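Local coordinates for protein iron aquisition yersiniabactin synthesis enzyme, YbtT (Escherichia coli, PDB 6BA9) that hydrolyses thioesters with low specificity as a type II thioesterase, keeping up yersiniabactin production in pathogenic enterobacteria, at residues M2-W7 with L45-G50; L17-F22 with L85-A90. The protein carries 1 engineered substitution. All coordinates share one frame; numbering follows the deposited sequence.

Overall arrangement
Both contacts are buried and belong to the same mixed sheet, but at different depths. Interaction 1 joins the outermost strand 3-7 to strand 42-46, and this pairing is antiparallel. Interaction 2 joins strands 16-20 and 84-89, which run parallel close to the centre of the chain. The two touch because strand 42-46 also flanks strand 16-20: Val-46 N probably bonds to Met-19 O at 2.9 Å, and Val-46 packs on Val-18. Interaction 1 combines a short set of backbone bonds with Met-2 packing beyond the paired strands. Interaction 2 has a longer backbone register and leads into the engineered Ala-90 at the strand-to-helix turn.

Interaction 1 of 2, residues M2-W7 with L45-G50; sequences MCIPLW and LVTWPG
Met-2 O is the acceptor on which Thr-47 closes from the other segment. Thr-47 N donates to Met-2 O at 2.8 Å and approaches from above the carbonyl plane, 37° out of it. Thr-47 OG1 also lies near the same Met-2 O, at 3.1 Å. Next along the strands, Ile-4 and Leu-45 form a hydrogen-bonded antiparallel pair. Ile-4 N gives a bond to Leu-45 O, 2.8 Å long. Leu-45 N returns one to Ile-4 O at 2.9 Å. Between these bonds sits the non-hydrogen-bonded pair Cys-3 and Val-46.

This is the outer border of the sheet of an alpha/beta hydrolase fold. Strand 3-7 runs antiparallel to its neighbour 42-46, while the other strands run parallel. Past the pair, Leu-6 and Trp-7 both face Leu-43 in a classic beta bulge, where the chain turns a corner.

On the face carrying Cys-3 and Val-46, Cys-3 SG meets Val-46 CG2 at 4.1 Å. Helix 63-77 covers this side through Leu-70, and its Glu-73 accepts bonds from Met-2 N and Cys-3 N. The Met-2 chain is bent at its last torsion (chi3 92°), which sets where CE lies. This methyl touches Val-46 CG1 at 3.8 Å. It also meets the edge of the Trp-48 ring, near the ring plane, with Met-2 CE 4.2 Å from Trp-48 CE3. On the other face, the Ile-4 and Leu-45 side chains extend alongside each other in one direction, with Ile-4 CG1 against Leu-45 CB. Leu-6 turns toward Leu-45 and meets it at an oblique angle, with Leu-6 CD1 3.9 Å from Leu-45 CB.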
loop_
_atom_site.group_PDB
_atom_site.type_symbol
_atom_site.label_atom_id
_atom_site.label_comp_id
_atom_site.label_asym_id
_atom_site.label_seq_id
_atom_site.Cartn_x
_atom_site.Cartn_y
_atom_site.Cartn_z
ATOM N N MET A 2 -6.040 12.114 5.662
ATOM C CA MET A 2 -5.972 11.014 4.712
ATOM C C MET A 2 -6.498 9.713 5.303
ATOM O O MET A 2 -7.076 8.898 4.572
ATOM C CB MET A 2 -4.518 10.757 4.283
ATOM C CG MET A 2 -3.849 11.863 3.515
ATOM S SD MET A 2 -2.094 11.449 3.328
ATOM C CE MET A 2 -2.145 10.606 1.770
ATOM N N CYS A 3 -6.305 9.480 6.595
ATOM C CA CYS A 3 -6.656 8.201 7.203
ATOM C C CYS A 3 -8.127 8.161 7.607
ATOM O O CYS A 3 -8.646 9.108 8.208
ATOM C CB CYS A 3 -5.792 7.938 8.429
ATOM S SG CYS A 3 -4.055 7.653 8.022
ATOM N N ILE A 4 -8.792 7.060 7.263
ATOM C CA ILE A 4 -10.157 6.787 7.727
ATOM C C ILE A 4 -10.135 5.508 8.562
ATOM O O ILE A 4 -9.490 4.522 8.181
ATOM C CB ILE A 4 -11.160 6.712 6.564
ATOM C CG1 ILE A 4 -10.822 5.587 5.602
ATOM C CG2 ILE A 4 -11.201 8.026 5.807
ATOM C CD1 ILE A 4 -11.869 5.360 4.486
ATOM N N PRO A 5 -10.851 5.466 9.682
ATOM C CA PRO A 5 -10.849 4.265 10.523
ATOM C C PRO A 5 -11.715 3.165 9.929
ATOM O O PRO A 5 -12.828 3.416 9.459
ATOM C CB PRO A 5 -11.444 4.773 11.844
ATOM C CG PRO A 5 -12.325 5.892 11.436
ATOM C CD PRO A 5 -11.633 6.563 10.280
ATOM N N LEU A 6 -11.193 1.934 9.935
ATOM C CA LEU A 6 -11.958 0.754 9.535
ATOM C C LEU A 6 -12.304 -0.133 10.719
ATOM O O LEU A 6 -13.446 -0.602 10.828
ATOM C CB LEU A 6 -11.204 -0.081 8.492
ATOM C CG LEU A 6 -10.847 0.569 7.148
ATOM C CD1 LEU A 6 -10.224 -0.431 6.198
ATOM C CD2 LEU A 6 -12.065 1.211 6.500
ATOM N N TRP A 7 -11.344 -0.393 11.601
ATOM C CA TRP A 7 -11.586 -1.131 12.839
ATOM C C TRP A 7 -11.137 -0.301 14.029
ATOM O O TRP A 7 -10.059 0.302 13.996
ATOM C CB TRP A 7 -10.789 -2.446 12.951
ATOM C CG TRP A 7 -10.923 -3.439 11.870
ATOM C CD1 TRP A 7 -11.952 -3.587 10.984
ATOM C CD2 TRP A 7 -9.965 -4.439 11.541
ATOM N NE1 TRP A 7 -11.683 -4.618 10.128
ATOM C CE2 TRP A 7 -10.466 -5.158 10.447
ATOM C CE3 TRP A 7 -8.725 -4.798 12.073
ATOM C CZ2 TRP A 7 -9.774 -6.214 9.869
ATOM C CZ3 TRP A 7 -8.033 -5.833 11.493
ATOM C CH2 TRP A 7 -8.563 -6.539 10.404
ATOM N N LEU A 45 -7.354 3.061 6.939
ATOM C CA LEU A 45 -7.047 3.035 5.517
ATOM C C LEU A 45 -6.686 4.447 5.069
ATOM O O LEU A 45 -7.366 5.421 5.430
ATOM C CB LEU A 45 -8.270 2.550 4.717
ATOM C CG LEU A 45 -8.091 2.430 3.204
ATOM C CD1 LEU A 45 -7.148 1.308 2.834
ATOM C CD2 LEU A 45 -9.464 2.234 2.539
ATOM N N VAL A 46 -5.629 4.554 4.280
ATOM C CA VAL A 46 -5.172 5.833 3.737
ATOM C C VAL A 46 -5.929 6.117 2.440
ATOM O O VAL A 46 -6.027 5.247 1.569
ATOM C CB VAL A 46 -3.657 5.801 3.485
ATOM C CG1 VAL A 46 -3.171 7.140 2.951
ATOM C CG2 VAL A 46 -2.909 5.455 4.755
ATOM N N THR A 47 -6.454 7.334 2.310
ATOM C CA THR A 47 -7.125 7.793 1.094
ATOM C C THR A 47 -6.159 8.619 0.259
ATOM O O THR A 47 -5.590 9.593 0.763
ATOM C CB THR A 47 -8.296 8.703 1.462
ATOM O OG1 THR A 47 -9.143 8.068 2.420
ATOM C CG2 THR A 47 -9.098 9.077 0.240
ATOM N N TRP A 48 -5.995 8.262 -1.006
ATOM C CA TRP A 48 -5.238 9.109 -1.915
ATOM C C TRP A 48 -6.066 10.344 -2.288
ATOM O O TRP A 48 -7.261 10.223 -2.601
ATOM C CB TRP A 48 -4.879 8.355 -3.187
ATOM C CG TRP A 48 -4.037 7.094 -3.062
ATOM C CD1 TRP A 48 -4.094 6.030 -3.905
ATOM C CD2 TRP A 48 -3.012 6.784 -2.087
ATOM N NE1 TRP A 48 -3.175 5.073 -3.537
ATOM C CE2 TRP A 48 -2.511 5.500 -2.424
ATOM C CE3 TRP A 48 -2.481 7.440 -0.974
ATOM C CZ2 TRP A 48 -1.512 4.869 -1.699
ATOM C CZ3 TRP A 48 -1.478 6.800 -0.248
ATOM C CH2 TRP A 48 -1.010 5.521 -0.626
ATOM N N PRO A 49 -5.491 11.541 -2.241
ATOM C CA PRO A 49 -6.230 12.728 -2.679
ATOM C C PRO A 49 -6.895 12.520 -4.036
ATOM O O PRO A 49 -6.376 11.831 -4.931
ATOM C CB PRO A 49 -5.146 13.811 -2.713
ATOM C CG PRO A 49 -4.198 13.394 -1.621
ATOM C CD PRO A 49 -4.173 11.890 -1.684
ATOM N N GLY A 50 -8.099 13.081 -4.152
ATOM C CA GLY A 50 -8.863 13.075 -5.379
ATOM C C GLY A 50 -10.107 12.217 -5.349
ATOM O O GLY A 50 -10.832 12.185 -6.354
#

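Interaction 2 of 2, residues L17-F22 with L85-A90; sequences LVMCPF and LLAGHA. Engineered in segment 85-90: Ala-90 (natural residue Ser).
The bend of the Met-19 chain at chi2 (70°) sets SD against Ala-87, with Met-19 SD 3.8 Å from Ala-87 CB. An extended chi3 then carries CE onward to His-89, where Met-19 CE lies 3.8 Å from His-89 CB. The Met-19 chain runs alongside His-89, both heading the same way. Leu-17 fills the same face, with its CD1 3.7 Å from Leu-85 CB. On the other face Cys-20 CB lies 4.0 Å from Gly-88 CA, where Gly-88 has no side chain to crowd it.

The parallel strands are tied by backbone bonds from Val-18 N to Leu-85 O, from Ala-87 N to Val-18 O and from Cys-20 N to Ala-87 O. A fourth, from His-89 N to Cys-20 O, is weak at 3.3 Å. The imidazole of His-89 finds its polar partners elsewhere: NE2 bonds to His-226 O and ND1 to Ser-116 OG.

Ala-90 is engineered; the natural residue is Ser. It stands at the N-cap of helix 91-105, with a positive phi (58°). This sharp strand-to-helix turn matches the nucleophile elbow of alpha/beta hydrolases, where the family places its nucleophilic serine. Across from it, Phe-22 CB lies 4.1 Å from Ala-90 CB. Phe-22 N is buried and has no partner in the model. A backbone N-H at this place after the strand is consistent with a donor of the oxyanion hole, as in related hydrolases.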
loop_
_atom_site.group_PDB
_atom_site.type_symbol
_atom_site.label_atom_id
_atom_site.label_comp_id
_atom_site.label_asym_id
_atom_site.label_seq_id
_atom_site.Cartn_x
_atom_site.Cartn_y
_atom_site.Cartn_z
ATOM N N LEU A 17 -2.645 -0.305 12.972
ATOM C CA LEU A 17 -2.185 -0.689 11.640
ATOM C C LEU A 17 -2.793 0.274 10.622
ATOM O O LEU A 17 -4.010 0.472 10.595
ATOM C CB LEU A 17 -2.603 -2.135 11.351
ATOM C CG LEU A 17 -2.359 -2.724 9.971
ATOM C CD1 LEU A 17 -0.894 -2.782 9.630
ATOM C CD2 LEU A 17 -2.964 -4.124 9.900
ATOM N N VAL A 18 -1.935 0.900 9.813
ATOM C CA VAL A 18 -2.319 1.870 8.791
ATOM C C VAL A 18 -1.992 1.280 7.426
ATOM O O VAL A 18 -0.827 0.954 7.144
ATOM C CB VAL A 18 -1.584 3.199 9.012
ATOM C CG1 VAL A 18 -1.875 4.198 7.881
ATOM C CG2 VAL A 18 -1.979 3.808 10.345
ATOM N N MET A 19 -3.016 1.123 6.590
ATOM C CA MET A 19 -2.889 0.462 5.303
ATOM C C MET A 19 -2.934 1.460 4.160
ATOM O O MET A 19 -3.914 2.202 4.021
ATOM C CB MET A 19 -4.023 -0.547 5.112
ATOM C CG MET A 19 -4.020 -1.234 3.762
ATOM S SD MET A 19 -2.653 -2.379 3.595
ATOM C CE MET A 19 -2.953 -2.968 1.944
ATOM N N CYS A 20 -1.942 1.398 3.274
ATOM C CA CYS A 20 -1.871 2.188 2.050
ATOM C C CYS A 20 -2.389 1.361 0.876
ATOM O O CYS A 20 -1.908 0.231 0.650
ATOM C CB CYS A 20 -0.420 2.592 1.790
ATOM S SG CYS A 20 0.228 3.717 3.048
ATOM N N PRO A 21 -3.345 1.869 0.106
ATOM C CA PRO A 21 -3.969 1.064 -0.947
ATOM C C PRO A 21 -3.150 1.029 -2.238
ATOM O O PRO A 21 -2.177 1.763 -2.437
ATOM C CB PRO A 21 -5.301 1.782 -1.153
ATOM C CG PRO A 21 -4.981 3.203 -0.906
ATOM C CD PRO A 21 -4.024 3.162 0.274
ATOM N N PHE A 22 -3.574 0.140 -3.135
ATOM C CA PHE A 22 -3.016 0.029 -4.470
ATOM C C PHE A 22 -3.503 1.184 -5.362
ATOM O O PHE A 22 -4.397 1.966 -5.002
ATOM C CB PHE A 22 -3.386 -1.334 -5.070
ATOM C CG PHE A 22 -4.839 -1.699 -4.895
ATOM C CD1 PHE A 22 -5.236 -2.541 -3.871
ATOM C CD2 PHE A 22 -5.804 -1.168 -5.740
ATOM C CE1 PHE A 22 -6.588 -2.870 -3.698
ATOM C CE2 PHE A 22 -7.153 -1.494 -5.567
ATOM C CZ PHE A 22 -7.531 -2.336 -4.552
ATOM N N LEU A 85 2.058 0.188 13.033
ATOM C CA LEU A 85 2.419 -0.687 11.924
ATOM C C LEU A 85 1.979 -0.043 10.617
ATOM O O LEU A 85 0.817 0.355 10.481
ATOM C CB LEU A 85 1.737 -2.050 12.082
ATOM C CG LEU A 85 2.055 -2.817 13.376
ATOM C CD1 LEU A 85 1.160 -4.045 13.489
ATOM C CD2 LEU A 85 3.502 -3.233 13.391
ATOM N N LEU A 86 2.899 0.092 9.670
ATOM C CA LEU A 86 2.590 0.636 8.353
ATOM C C LEU A 86 2.582 -0.492 7.343
ATOM O O LEU A 86 3.521 -1.286 7.312
ATOM C CB LEU A 86 3.649 1.640 7.914
ATOM C CG LEU A 86 3.577 3.004 8.563
ATOM C CD1 LEU A 86 4.883 3.770 8.298
ATOM C CD2 LEU A 86 2.398 3.766 8.002
ATOM N N ALA A 87 1.533 -0.579 6.538
ATOM C CA ALA A 87 1.406 -1.611 5.520
ATOM C C ALA A 87 0.983 -0.987 4.196
ATOM O O ALA A 87 0.322 0.052 4.163
ATOM C CB ALA A 87 0.365 -2.645 5.917
ATOM N N GLY A 88 1.346 -1.632 3.095
ATOM C CA GLY A 88 0.863 -1.209 1.794
ATOM C C GLY A 88 0.972 -2.325 0.791
ATOM O O GLY A 88 1.846 -3.191 0.903
ATOM N N HIS A 89 0.074 -2.312 -0.195
ATOM C CA HIS A 89 0.042 -3.290 -1.275
ATOM C C HIS A 89 0.255 -2.575 -2.603
ATOM O O HIS A 89 -0.404 -1.565 -2.887
ATOM C CB HIS A 89 -1.305 -4.018 -1.298
ATOM C CG HIS A 89 -1.351 -5.173 -2.246
ATOM N ND1 HIS A 89 -0.626 -6.338 -2.057
ATOM C CD2 HIS A 89 -2.035 -5.339 -3.405
ATOM C CE1 HIS A 89 -0.896 -7.180 -3.040
ATOM N NE2 HIS A 89 -1.736 -6.595 -3.875
ATOM N N ALA A 90 1.165 -3.102 -3.412
ATOM C CA ALA A 90 1.466 -2.566 -4.748
ATOM C C ALA A 90 1.895 -1.108 -4.592
ATOM O O ALA A 90 2.824 -0.847 -3.812
ATOM C CB ALA A 90 0.319 -2.867 -5.718
#